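Local coordinates for peptidoglycan-N-acetylglucosamine deacetylase BC_1974 (Bacillus cereus, PDB 5N1P), which removes acetyl groups from N-acetylglucosamine residues of peptidoglycan, using a divalent metal such as zinc, cobalt or nickel, at residues S60-H63 with K67-K70; G72-E77 with F119-W124; N76-D81 with R97-S102. All coordinates share one frame; numbering follows the deposited sequence.

Contact 1. Residues S60-H63 with K67-K70. With ZN (zinc ion), chain F; 8GK (~{N}-oxidanylnaphthalene-1-carboxamide), chain E.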
loop_
_atom_site.group_PDB
_atom_site.type_symbol
_atom_site.label_atom_id
_atom_site.label_comp_id
_atom_site.label_asym_id
_atom_site.label_seq_id
_atom_site.Cartn_x
_atom_site.Cartn_y
_atom_site.Cartn_z
ATOM N N SER A 60 6.633 -7.634 2.459
ATOM C CA SER A 60 7.515 -8.810 2.464
ATOM C C SER A 60 8.999 -8.442 2.323
ATOM O O SER A 60 9.367 -7.261 2.273
ATOM C CB SER A 60 7.134 -9.831 1.378
ATOM O OG SER A 60 7.746 -9.542 0.122
ATOM N N MET A 61 9.846 -9.469 2.312
ATOM C CA MET A 61 11.294 -9.303 2.194
ATOM C C MET A 61 11.773 -9.534 0.767
ATOM O O MET A 61 12.583 -8.775 0.236
ATOM C CB MET A 61 12.028 -10.283 3.120
ATOM C CG MET A 61 11.800 -10.068 4.599
ATOM S SD MET A 61 12.309 -8.450 5.243
ATOM C CE MET A 61 14.033 -8.386 4.799
ATOM N N THR A 62 11.266 -10.594 0.151
ATOM C CA THR A 62 11.766 -11.046 -1.144
ATOM C C THR A 62 10.864 -10.676 -2.310
ATOM O O THR A 62 11.313 -10.669 -3.459
ATOM C CB THR A 62 11.951 -12.571 -1.167
ATOM O OG1 THR A 62 10.667 -13.213 -1.082
ATOM C CG2 THR A 62 12.820 -13.013 -0.002
ATOM N N HIS A 63 9.589 -10.431 -2.026
ATOM C CA HIS A 63 8.593 -10.209 -3.075
ATOM C C HIS A 63 8.619 -11.361 -4.086
ATOM O O HIS A 63 8.389 -11.163 -5.284
ATOM C CB HIS A 63 8.838 -8.862 -3.775
ATOM C CG HIS A 63 7.615 -8.261 -4.401
ATOM N ND1 HIS A 63 7.061 -8.736 -5.570
ATOM C CD2 HIS A 63 6.866 -7.191 -4.038
ATOM C CE1 HIS A 63 6.010 -8.001 -5.889
ATOM N NE2 HIS A 63 5.874 -7.052 -4.979
ATOM N N LYS A 67 8.494 -18.345 -3.052
ATOM C CA LYS A 67 8.883 -18.388 -1.645
ATOM C C LYS A 67 7.709 -18.097 -0.716
ATOM O O LYS A 67 7.509 -18.799 0.279
ATOM C CB LYS A 67 10.017 -17.393 -1.361
ATOM C CG LYS A 67 11.354 -17.796 -1.981
ATOM C CD LYS A 67 12.436 -16.766 -1.675
ATOM C CE LYS A 67 13.781 -17.193 -2.270
ATOM N NZ LYS A 67 14.840 -16.171 -2.011
ATOM N N LEU A 68 6.942 -17.063 -1.037
ATOM C CA LEU A 68 5.872 -16.632 -0.154
ATOM C C LEU A 68 4.720 -17.614 -0.051
ATOM O O LEU A 68 4.217 -17.877 1.043
ATOM C CB LEU A 68 5.325 -15.284 -0.615
ATOM C CG LEU A 68 6.294 -14.105 -0.542
ATOM C CD1 LEU A 68 5.797 -12.935 -1.387
ATOM C CD2 LEU A 68 6.466 -13.655 0.897
ATOM N N TYR A 69 4.285 -18.139 -1.193
ATOM C CA TYR A 69 3.026 -18.876 -1.228
ATOM C C TYR A 69 3.244 -20.379 -1.338
ATOM O O TYR A 69 2.811 -21.123 -0.460
ATOM C CB TYR A 69 2.148 -18.339 -2.361
ATOM C CG TYR A 69 1.965 -16.844 -2.203
ATOM C CD1 TYR A 69 1.386 -16.319 -1.047
ATOM C CD2 TYR A 69 2.388 -15.959 -3.182
ATOM C CE1 TYR A 69 1.227 -14.947 -0.870
ATOM C CE2 TYR A 69 2.233 -14.584 -3.015
ATOM C CZ TYR A 69 1.656 -14.092 -1.852
ATOM O OH TYR A 69 1.508 -12.740 -1.674
ATOM N N LYS A 70 3.942 -20.825 -2.377
ATOM C CA LYS A 70 4.201 -22.260 -2.539
ATOM C C LYS A 70 5.070 -22.820 -1.413
ATOM O O LYS A 70 4.754 -23.860 -0.827
ATOM C CB LYS A 70 4.860 -22.522 -3.890
ATOM C CG LYS A 70 4.303 -21.653 -4.992
ATOM C CD LYS A 70 4.793 -22.085 -6.353
ATOM C CE LYS A 70 4.056 -21.337 -7.443
ATOM N NZ LYS A 70 2.893 -22.104 -7.983
HETATM ZN ZN ZN F . 4.629 -5.310 -4.931
HETATM C C1 8GK E . 1.956 -6.098 -6.104
HETATM C C2 8GK E . 1.234 -6.749 -7.238
HETATM C C3 8GK E . 1.972 -7.151 -8.342
HETATM C C4 8GK E . 1.333 -7.778 -9.406
HETATM C C5 8GK E . -0.041 -8.014 -9.362
HETATM C C6 8GK E . -0.778 -7.613 -8.253
HETATM C C7 8GK E . -0.135 -6.983 -7.189
HETATM C C8 8GK E . 2.084 -8.168 -10.507
HETATM C C9 8GK E . 3.456 -7.935 -10.556
HETATM C C10 8GK E . 4.091 -7.305 -9.492
HETATM C C11 8GK E . 3.344 -6.918 -8.387
HETATM O O12 8GK E . 2.722 -6.797 -5.473
HETATM N N13 8GK E . 1.798 -4.806 -5.819
HETATM O O14 8GK E . 2.908 -4.130 -5.314
HETATM O O HOH W 1 4.939 -4.779 -7.142
#
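Leu68 closes over Ser60 with its two methyl groups. CD2 of Leu68 lies 3.9 Å from CB of Ser60, while CD1 faces the hydroxyl side of the serine. The same CD1 comes within 4.2 Å of the backbone C of His63. Next to this, the aliphatic chain of Lys67 passes Thr62 at about a right angle. Here CD of Lys67 sits 4.0 Å from OG1 of Thr62 and close to CG2 as well, so a methylene and not the ammonium group makes the contact. All of this is van der Waals packing.

The loop's hydroxyls are bonded within the loop and to its neighbours. OG of Ser60 stands between its own N and carbonyl carbon (chi1 87°), where it accepts a hydrogen bond from N of His63 at 3.0 Å. The bond is bent, with an angle of 139°, and forms an ST motif. Thr62 OG1 is hydrogen-bonded to Glu77 and to the amide of Asn64.

The CB of His63 points away from the helix. Its ring turns to the zinc ion, which NE2 of His63 binds at 2.1 Å. His59 and Asp10 also bind the metal. The hydroxamate inhibitor chelates it unevenly, with O14 at 2.1 Å and O12 at 2.5 Å from zinc, and a water completes six ligands. His59 to His63 form the H-(S/T)-x-x-H metal motif of the CE4 deacetylases. The ST motif of Ser60 lies within this signature, and its hydroxyl holds the amide of the second histidine.

Residues 60-63 belong to the loop after strand 55-58 of the parallel sheet, and Lys67 and Leu68 lie on the short helix 65-70. Helix 74-89 packs against both, with Glu77 touching Ser60 and Leu68.

Contact 2. Residues G72-E77 with F119-W124. With 8GK (~{N}-oxidanylnaphthalene-1-carboxamide), chain E.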
loop_
_atom_site.group_PDB
_atom_site.type_symbol
_atom_site.label_atom_id
_atom_site.label_comp_id
_atom_site.label_asym_id
_atom_site.label_seq_id
_atom_site.Cartn_x
_atom_site.Cartn_y
_atom_site.Cartn_z
ATOM N N GLY A 72 5.500 -21.318 1.339
ATOM C CA GLY A 72 4.812 -20.939 2.565
ATOM C C GLY A 72 5.532 -19.991 3.509
ATOM O O GLY A 72 5.296 -20.016 4.715
ATOM N N GLU A 73 6.395 -19.140 2.970
ATOM C CA GLU A 73 7.172 -18.230 3.821
ATOM C C GLU A 73 6.502 -16.892 4.115
ATOM O O GLU A 73 7.116 -16.039 4.759
ATOM C CB GLU A 73 8.544 -17.956 3.192
ATOM C CG GLU A 73 9.446 -19.183 3.112
ATOM C CD GLU A 73 9.831 -19.710 4.480
ATOM O OE1 GLU A 73 9.930 -18.898 5.425
ATOM O OE2 GLU A 73 10.038 -20.936 4.610
ATOM N N TYR A 74 5.257 -16.708 3.660
ATOM C CA TYR A 74 4.571 -15.417 3.779
ATOM C C TYR A 74 4.648 -14.824 5.183
ATOM O O TYR A 74 5.080 -13.679 5.365
ATOM C CB TYR A 74 3.098 -15.559 3.386
ATOM C CG TYR A 74 2.354 -14.234 3.324
ATOM C CD1 TYR A 74 1.677 -13.729 4.435
ATOM C CD2 TYR A 74 2.342 -13.493 2.154
ATOM C CE1 TYR A 74 0.995 -12.501 4.366
ATOM C CE2 TYR A 74 1.670 -12.288 2.070
ATOM C CZ TYR A 74 0.993 -11.799 3.174
ATOM O OH TYR A 74 0.330 -10.595 3.079
ATOM N N VAL A 75 4.223 -15.593 6.179
ATOM C CA VAL A 75 4.159 -15.015 7.518
ATOM C C VAL A 75 5.566 -14.772 8.069
ATOM O O VAL A 75 5.812 -13.734 8.690
ATOM C CB VAL A 75 3.340 -15.890 8.480
ATOM C CG1 VAL A 75 3.332 -15.269 9.870
ATOM C CG2 VAL A 75 1.910 -16.021 7.964
ATOM N N ASN A 76 6.497 -15.686 7.806
ATOM C CA ASN A 76 7.878 -15.474 8.245
ATOM C C ASN A 76 8.455 -14.174 7.668
ATOM O O ASN A 76 9.087 -13.394 8.390
ATOM C CB ASN A 76 8.762 -16.664 7.860
ATOM C CG ASN A 76 8.402 -17.921 8.615
ATOM O OD1 ASN A 76 7.881 -17.854 9.727
ATOM N ND2 ASN A 76 8.683 -19.080 8.021
ATOM N N GLU A 77 8.240 -13.934 6.378
ATOM C CA GLU A 77 8.760 -12.720 5.757
ATOM C C GLU A 77 8.100 -11.478 6.312
ATOM O O GLU A 77 8.753 -10.457 6.512
ATOM C CB GLU A 77 8.570 -12.744 4.245
ATOM C CG GLU A 77 9.498 -13.732 3.551
ATOM C CD GLU A 77 9.730 -13.379 2.091
ATOM O OE1 GLU A 77 9.529 -12.205 1.714
ATOM O OE2 GLU A 77 10.140 -14.273 1.320
ATOM N N PHE A 119 -1.571 -10.916 12.246
ATOM C CA PHE A 119 -1.497 -10.036 11.079
ATOM C C PHE A 119 -2.856 -9.844 10.427
ATOM O O PHE A 119 -3.758 -10.675 10.583
ATOM C CB PHE A 119 -0.526 -10.598 10.033
ATOM C CG PHE A 119 0.889 -10.614 10.481
ATOM C CD1 PHE A 119 1.649 -9.456 10.435
ATOM C CD2 PHE A 119 1.466 -11.771 10.969
ATOM C CE1 PHE A 119 2.966 -9.457 10.856
ATOM C CE2 PHE A 119 2.780 -11.767 11.394
ATOM C CZ PHE A 119 3.525 -10.607 11.332
ATOM N N LYS A 120 -2.987 -8.751 9.685
ATOM C CA LYS A 120 -4.104 -8.538 8.778
ATOM C C LYS A 120 -3.587 -8.469 7.340
ATOM O O LYS A 120 -2.381 -8.316 7.109
ATOM C CB LYS A 120 -4.874 -7.250 9.117
ATOM C CG LYS A 120 -5.474 -7.192 10.521
ATOM C CD LYS A 120 -6.586 -8.215 10.716
ATOM C CE LYS A 120 -7.216 -8.053 12.097
ATOM N NZ LYS A 120 -8.250 -9.091 12.360
ATOM N N VAL A 121 -4.504 -8.588 6.382
ATOM C CA VAL A 121 -4.161 -8.578 4.971
ATOM C C VAL A 121 -5.084 -7.628 4.226
ATOM O O VAL A 121 -6.309 -7.772 4.299
ATOM C CB VAL A 121 -4.303 -9.986 4.327
ATOM C CG1 VAL A 121 -4.254 -9.882 2.802
ATOM C CG2 VAL A 121 -3.238 -10.931 4.842
ATOM N N TRP A 122 -4.507 -6.674 3.501
ATOM C CA TRP A 122 -5.294 -5.831 2.609
ATOM C C TRP A 122 -4.853 -6.035 1.171
ATOM O O TRP A 122 -3.653 -5.908 0.852
ATOM C CB TRP A 122 -5.168 -4.344 2.961
ATOM C CG TRP A 122 -6.330 -3.794 3.727
ATOM C CD1 TRP A 122 -7.247 -4.506 4.462
ATOM C CD2 TRP A 122 -6.738 -2.423 3.790
ATOM N NE1 TRP A 122 -8.184 -3.645 5.002
ATOM C CE2 TRP A 122 -7.897 -2.364 4.590
ATOM C CE3 TRP A 122 -6.230 -1.234 3.247
ATOM C CZ2 TRP A 122 -8.565 -1.171 4.860
ATOM C CZ3 TRP A 122 -6.894 -0.046 3.521
ATOM C CH2 TRP A 122 -8.050 -0.029 4.317
ATOM N N ASP A 123 -5.819 -6.369 0.316
ATOM C CA ASP A 123 -5.623 -6.272 -1.116
ATOM C C ASP A 123 -6.078 -4.863 -1.517
ATOM O O ASP A 123 -5.707 -3.896 -0.854
ATOM C CB ASP A 123 -6.394 -7.378 -1.856
ATOM C CG ASP A 123 -5.826 -8.765 -1.579
ATOM O OD1 ASP A 123 -4.620 -8.970 -1.823
ATOM O OD2 ASP A 123 -6.573 -9.663 -1.115
ATOM N N TRP A 124 -6.873 -4.733 -2.573
ATOM C CA TRP A 124 -7.275 -3.401 -3.015
ATOM C C TRP A 124 -8.606 -3.484 -3.728
ATOM O O TRP A 124 -9.051 -4.586 -4.035
ATOM C CB TRP A 124 -6.206 -2.793 -3.933
ATOM C CG TRP A 124 -5.841 -3.703 -5.058
ATOM C CD1 TRP A 124 -6.430 -3.753 -6.297
ATOM C CD2 TRP A 124 -4.823 -4.714 -5.059
ATOM N NE1 TRP A 124 -5.838 -4.724 -7.063
ATOM C CE2 TRP A 124 -4.853 -5.334 -6.327
ATOM C CE3 TRP A 124 -3.896 -5.160 -4.105
ATOM C CZ2 TRP A 124 -3.990 -6.377 -6.676
ATOM C CZ3 TRP A 124 -3.043 -6.195 -4.447
ATOM C CH2 TRP A 124 -3.095 -6.788 -5.728
HETATM C C1 8GK E . 1.956 -6.098 -6.104
HETATM C C2 8GK E . 1.234 -6.749 -7.238
HETATM C C3 8GK E . 1.972 -7.151 -8.342
HETATM C C4 8GK E . 1.333 -7.778 -9.406
HETATM C C5 8GK E . -0.041 -8.014 -9.362
HETATM C C6 8GK E . -0.778 -7.613 -8.253
HETATM C C7 8GK E . -0.135 -6.983 -7.189
HETATM C C8 8GK E . 2.084 -8.168 -10.507
HETATM C C9 8GK E . 3.456 -7.935 -10.556
HETATM C C10 8GK E . 4.091 -7.305 -9.492
HETATM C C11 8GK E . 3.344 -6.918 -8.387
HETATM O O12 8GK E . 2.722 -6.797 -5.473
HETATM N N13 8GK E . 1.798 -4.806 -5.819
HETATM O O14 8GK E . 2.908 -4.130 -5.314
#
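The Phe119 ring receives CG1 of Val75 obliquely. The methyl lies 3.9 Å from CE2 of Phe119 and is also near CD2. A second flat group, Tyr74, meets Val121 through its phenol oxygen: OH of Tyr74 is 4.0 Å from CG2 of Val121. The contact lies in the NodB homology domain of this CE4 deacetylase. It joins the start of helix 74-89 to strand 120-121 and the residue before it. That strand is the second of a beta-alpha-beta unit formed by strand 95-96, helix 108-116 and strand 120-121.

CG1 of Val75 is anti to its backbone N (chi1 178°), the position that puts this branch against the ring. Val114 of the connecting helix packs on Tyr74, Val75 and Phe119, so the apolar layer is shared by three elements. Tyr74 OH also has a polar partner, Thr96 OG1 on the neighbouring strand.

Beyond the strand the segment runs to the inhibitor. CH2 of Trp124 approaches naphthalene carbon C7 at 3.3 Å.

On the far side of the helix start, ND2 of Asn76 donates to OE1 of Glu73 at 2.9 Å, nearly straight at 174°. The oxygen lies in the asparagine amide plane but is met from above the carboxylate plane.

Contact 3. Residues N76-D81 with R97-S102. With 8GK (~{N}-oxidanylnaphthalene-1-carboxamide), chain E.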
loop_
_atom_site.group_PDB
_atom_site.type_symbol
_atom_site.label_atom_id
_atom_site.label_comp_id
_atom_site.label_asym_id
_atom_site.label_seq_id
_atom_site.Cartn_x
_atom_site.Cartn_y
_atom_site.Cartn_z
ATOM N N ASN A 76 6.497 -15.686 7.806
ATOM C CA ASN A 76 7.878 -15.474 8.245
ATOM C C ASN A 76 8.455 -14.174 7.668
ATOM O O ASN A 76 9.087 -13.394 8.390
ATOM C CB ASN A 76 8.762 -16.664 7.860
ATOM C CG ASN A 76 8.402 -17.921 8.615
ATOM O OD1 ASN A 76 7.881 -17.854 9.727
ATOM N ND2 ASN A 76 8.683 -19.080 8.021
ATOM N N GLU A 77 8.240 -13.934 6.378
ATOM C CA GLU A 77 8.760 -12.720 5.757
ATOM C C GLU A 77 8.100 -11.478 6.312
ATOM O O GLU A 77 8.753 -10.457 6.512
ATOM C CB GLU A 77 8.570 -12.744 4.245
ATOM C CG GLU A 77 9.498 -13.732 3.551
ATOM C CD GLU A 77 9.730 -13.379 2.091
ATOM O OE1 GLU A 77 9.529 -12.205 1.714
ATOM O OE2 GLU A 77 10.140 -14.273 1.320
ATOM N N MET A 78 6.790 -11.543 6.528
ATOM C CA MET A 78 6.101 -10.371 7.042
ATOM C C MET A 78 6.568 -10.043 8.467
ATOM O O MET A 78 6.704 -8.871 8.809
ATOM C CB MET A 78 4.590 -10.560 7.001
ATOM C CG MET A 78 4.042 -10.601 5.569
ATOM S SD MET A 78 4.467 -9.124 4.625
ATOM C CE MET A 78 3.724 -9.504 3.055
ATOM N N LYS A 79 6.846 -11.073 9.268
ATOM C CA LYS A 79 7.351 -10.892 10.625
ATOM C C LYS A 79 8.751 -10.274 10.594
ATOM O O LYS A 79 9.072 -9.406 11.403
ATOM C CB LYS A 79 7.371 -12.224 11.394
ATOM C CG LYS A 79 7.443 -12.036 12.911
ATOM C CD LYS A 79 7.267 -13.352 13.655
ATOM C CE LYS A 79 7.527 -13.178 15.149
ATOM N NZ LYS A 79 7.388 -14.461 15.897
ATOM N N GLU A 80 9.577 -10.696 9.645
ATOM C CA GLU A 80 10.927 -10.143 9.556
ATOM C C GLU A 80 10.871 -8.659 9.186
ATOM O O GLU A 80 11.593 -7.831 9.749
ATOM C CB GLU A 80 11.775 -10.913 8.534
ATOM C CG GLU A 80 13.195 -10.390 8.443
ATOM C CD GLU A 80 14.071 -11.189 7.494
ATOM O OE1 GLU A 80 13.626 -12.246 6.992
ATOM O OE2 GLU A 80 15.210 -10.749 7.253
ATOM N N ASP A 81 10.007 -8.342 8.232
ATOM C CA ASP A 81 9.817 -6.978 7.745
ATOM C C ASP A 81 9.255 -6.107 8.879
ATOM O O ASP A 81 9.692 -4.970 9.100
ATOM C CB ASP A 81 8.880 -7.024 6.533
ATOM C CG ASP A 81 8.945 -5.783 5.655
ATOM O OD1 ASP A 81 9.885 -4.962 5.751
ATOM O OD2 ASP A 81 8.016 -5.653 4.821
ATOM N N ARG A 97 0.349 -6.339 2.944
ATOM C CA ARG A 97 -0.175 -6.312 1.571
ATOM C C ARG A 97 0.554 -7.413 0.807
ATOM O O ARG A 97 1.776 -7.389 0.687
ATOM C CB ARG A 97 0.050 -4.920 0.967
ATOM C CG ARG A 97 0.149 -4.791 -0.548
ATOM C CD ARG A 97 -1.192 -4.855 -1.271
ATOM N NE ARG A 97 -2.281 -4.001 -0.799
ATOM C CZ ARG A 97 -2.459 -2.718 -1.119
ATOM N NH1 ARG A 97 -1.546 -2.063 -1.829
ATOM N NH2 ARG A 97 -3.535 -2.065 -0.677
ATOM N N PRO A 98 -0.186 -8.422 0.321
ATOM C CA PRO A 98 0.511 -9.534 -0.342
ATOM C C PRO A 98 1.096 -9.139 -1.687
ATOM O O PRO A 98 0.390 -8.585 -2.528
ATOM C CB PRO A 98 -0.589 -10.594 -0.559
ATOM C CG PRO A 98 -1.738 -10.165 0.294
ATOM C CD PRO A 98 -1.635 -8.663 0.459
ATOM N N PRO A 99 2.381 -9.437 -1.902
ATOM C CA PRO A 99 2.868 -9.324 -3.271
ATOM C C PRO A 99 2.002 -10.166 -4.220
ATOM O O PRO A 99 1.679 -11.308 -3.904
ATOM C CB PRO A 99 4.288 -9.868 -3.172
ATOM C CG PRO A 99 4.713 -9.526 -1.773
ATOM C CD PRO A 99 3.465 -9.707 -0.942
ATOM N N TYR A 100 1.623 -9.581 -5.353
ATOM C CA TYR A 100 0.777 -10.220 -6.371
ATOM C C TYR A 100 -0.662 -10.433 -5.897
ATOM O O TYR A 100 -1.462 -11.080 -6.587
ATOM C CB TYR A 100 1.391 -11.550 -6.851
ATOM C CG TYR A 100 2.843 -11.371 -7.217
ATOM C CD1 TYR A 100 3.214 -10.694 -8.382
ATOM C CD2 TYR A 100 3.843 -11.824 -6.378
ATOM C CE1 TYR A 100 4.553 -10.501 -8.697
ATOM C CE2 TYR A 100 5.174 -11.631 -6.683
ATOM C CZ TYR A 100 5.522 -10.967 -7.840
ATOM O OH TYR A 100 6.858 -10.769 -8.121
ATOM N N GLY A 101 -1.009 -9.856 -4.750
ATOM C CA GLY A 101 -2.357 -10.008 -4.210
ATOM C C GLY A 101 -2.541 -11.354 -3.520
ATOM O O GLY A 101 -1.744 -12.262 -3.710
ATOM N N SER A 102 -3.602 -11.493 -2.733
ATOM C CA SER A 102 -3.791 -12.715 -1.938
ATOM C C SER A 102 -4.315 -13.915 -2.711
ATOM O O SER A 102 -4.249 -15.039 -2.207
ATOM C CB SER A 102 -4.745 -12.453 -0.769
ATOM O OG SER A 102 -6.047 -12.148 -1.233
HETATM C C1 8GK E . 1.956 -6.098 -6.104
HETATM C C2 8GK E . 1.234 -6.749 -7.238
HETATM C C3 8GK E . 1.972 -7.151 -8.342
HETATM C C4 8GK E . 1.333 -7.778 -9.406
HETATM C C5 8GK E . -0.041 -8.014 -9.362
HETATM C C6 8GK E . -0.778 -7.613 -8.253
HETATM C C7 8GK E . -0.135 -6.983 -7.189
HETATM C C8 8GK E . 2.084 -8.168 -10.507
HETATM C C9 8GK E . 3.456 -7.935 -10.556
HETATM C C10 8GK E . 4.091 -7.305 -9.492
HETATM C C11 8GK E . 3.344 -6.918 -8.387
HETATM O O12 8GK E . 2.722 -6.797 -5.473
HETATM N N13 8GK E . 1.798 -4.806 -5.819
HETATM O O14 8GK E . 2.908 -4.130 -5.314
#
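Met78 packs against the R-P-P-Y motif, Arg97 to Tyr100, which forms one wall of the active-site groove in this CE4 deacetylase. The motif lies in the loop after strand 95-96, and Met78 comes from helix 74-89. Only the methyl end of Met78 touches it. CE lies 3.7 Å from the backbone O of Arg97 and 4.0 Å from CD of Pro99. The methionine chain bends at its second torsion (chi2 -57°) and then runs straight to CE, which brings CE up to the CD corner of the proline ring.

Arg97 turns its side chain away from the helix. NH1 forms a salt bridge with Asp9, the probable proton acceptor, and NE bonds to the carbonyl of Trp122. The backbone O of Arg97 accepts from ND1 of the zinc ligand His59. It is therefore a second-shell group, and the bond would limit rotation of that imidazole.

Pro98 to Gly101 form a type II turn, closed by a bond from Gly101 N to Pro98 O of 2.9 Å. The peptide between Pro99 and Tyr100 is gripped at both ends. Its carbonyl O accepts from Tyr69 OH. The turn presents its N-H, on Tyr100, to the ligand, where it donates to O12 of the inhibitor at 3.0 Å and 168°. The Tyr100 ring lies by the naphthalene, with CE1 of Tyr100 3.3 Å from C10.

The hydroxamate carbonyl oxygen O12 therefore takes a nearly straight amide bond while it also coordinates zinc. This is consistent with an oxyanion hole, in which the metal and the Tyr100 amide would share the negative charge on the acetyl oxygen during hydrolysis.

Overall arrangement
The three contacts form one continuous block beside the zinc site. Contact 2 and contact 3 share Asn76 and Glu77 on helix 74-89, and their centres are about 4 Å apart. Glu77 links this helix to contact 1 through both carboxylate oxygens: OE2 lies 2.7 Å from Thr62 OG1, and OE1 lies 2.8 Å from Met61 N. Contact 1 and contact 3, with centres about 6 Å apart, are joined where Tyr69 OH is 2.7 Å from Pro99 O. Between contacts 2 and 3, Asp123 OD2 approaches Ser102 OG at 2.5 Å. Each contact supplies part of the inhibitor pocket: one residue each from contacts 1 and 2, and three from contact 3.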